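Local coordinates for conserved protein (Methanothermobacter thermautotrophicus, PDB 2WNY) that is of unknown function but, as a DUF54 protein encoded in the exosome superoperon, probably binds RNA, at residues M69-F72 / T73-F76. The protein carries 1 engineered substitution. Sequence-based numbering, arbitrary orientation.
Sequences MEKF and TEVF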
# COMPACT_ATOMS: atom_id res chain seq x y z
N MET A 69 -9.95 2.54 1.61
CA MET A 69 -10.30 3.69 0.76
C MET A 69 -10.77 4.88 1.59
O MET A 69 -10.47 6.03 1.26
CB MET A 69 -11.34 3.32 -0.30
CG MET A 69 -10.78 2.52 -1.50
SD MET A 69 -9.30 3.24 -2.27
CE MET A 69 -10.05 4.79 -2.86
N GLU A 70 -11.49 4.60 2.68
CA GLU A 70 -11.90 5.64 3.61
C GLU A 70 -10.67 6.40 4.16
O GLU A 70 -10.62 7.62 4.13
CB GLU A 70 -12.65 5.02 4.79
CG GLU A 70 -14.11 4.77 4.58
CD GLU A 70 -14.85 4.75 5.92
OE1 GLU A 70 -14.34 4.11 6.87
OE2 GLU A 70 -15.92 5.39 6.01
N LYS A 71 -9.68 5.66 4.64
CA LYS A 71 -8.48 6.27 5.21
C LYS A 71 -7.61 6.89 4.10
O LYS A 71 -7.08 8.01 4.25
CB LYS A 71 -7.68 5.23 6.00
CG LYS A 71 -6.30 5.68 6.47
CD LYS A 71 -6.37 6.66 7.62
CE LYS A 71 -5.01 6.78 8.30
NZ LYS A 71 -5.18 7.31 9.68
N PHE A 72 -7.48 6.18 2.99
CA PHE A 72 -6.74 6.68 1.83
C PHE A 72 -7.29 8.04 1.38
O PHE A 72 -6.52 8.98 1.12
CB PHE A 72 -6.80 5.64 0.70
CG PHE A 72 -6.19 6.10 -0.61
CD1 PHE A 72 -4.87 5.79 -0.92
CD2 PHE A 72 -6.95 6.80 -1.53
CE1 PHE A 72 -4.31 6.20 -2.14
CE2 PHE A 72 -6.40 7.22 -2.75
CZ PHE A 72 -5.08 6.91 -3.05
N THR A 73 -8.62 8.13 1.31
CA THR A 73 -9.29 9.39 0.96
C THR A 73 -9.01 10.54 1.94
O THR A 73 -8.76 11.67 1.52
CB THR A 73 -10.82 9.20 0.76
OG1 THR A 73 -11.05 8.17 -0.20
CG2 THR A 73 -11.50 10.48 0.28
N GLU A 74 -9.04 10.26 3.25
CA GLU A 74 -8.75 11.30 4.25
C GLU A 74 -7.30 11.77 4.11
O GLU A 74 -7.02 12.97 4.10
CB GLU A 74 -8.96 10.78 5.68
CG GLU A 74 -10.33 10.23 5.99
CD GLU A 74 -10.36 9.37 7.25
OE1 GLU A 74 -9.29 9.06 7.83
OE2 GLU A 74 -11.48 8.99 7.67
N VAL A 75 -6.39 10.82 3.97
CA VAL A 75 -4.96 11.11 3.87
C VAL A 75 -4.65 11.95 2.61
O VAL A 75 -3.99 12.97 2.70
CB VAL A 75 -4.12 9.79 3.90
CG1 VAL A 75 -2.64 10.05 3.57
CG2 VAL A 75 -4.24 9.10 5.27
N PHE A 76 -5.18 11.53 1.46
CA PHE A 76 -4.73 12.06 0.17
C PHE A 76 -5.65 13.07 -0.53
O PHE A 76 -5.35 13.52 -1.65
CB PHE A 76 -4.32 10.90 -0.74
CG PHE A 76 -3.10 10.18 -0.26
CD1 PHE A 76 -1.89 10.87 -0.13
CD2 PHE A 76 -3.15 8.83 0.09
CE1 PHE A 76 -0.75 10.24 0.33
CE2 PHE A 76 -2.00 8.15 0.55
CZ PHE A 76 -0.80 8.86 0.68
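Phe72 and Phe76, one turn apart, meet ring to ring at an oblique tilt, the planes 57° apart and the centroids separated by 5.2 Å. The touching is done by Phe76 CD2, which sits over one face of the Phe72 ring, offset toward the rim and 3.6 Å from Phe72 CE1. With CG anti to the backbone N (chi1 174°), the Phe72 ring leans toward the next turn, where Phe76 CD2 meets its face. Phe76 N also donates to Phe72 O, at 2.9 Å. This is an i to i+4 contact in the last turns of helix 62-76, whose apolar side faces strand 92-98 of the antiparallel sheet through Leu93 and Leu95, with Ile136 of helix 129-139 also against Phe72. Cutting Phe72 back to an alanine is likely to open a gap facing Leu93 and Leu95 and to take from Phe76 CD2 the ring face it rests on. On another side of the helix, Thr73 grips Met69 O twice: its N at 2.8 Å and its OG1 at 2.7 Å approach from opposite faces of the carbonyl plane. Lys71 lays its CE 3.9 Å from Val75 CG2, and both residues reach Trp107, Lys71 through a cation-pi contact.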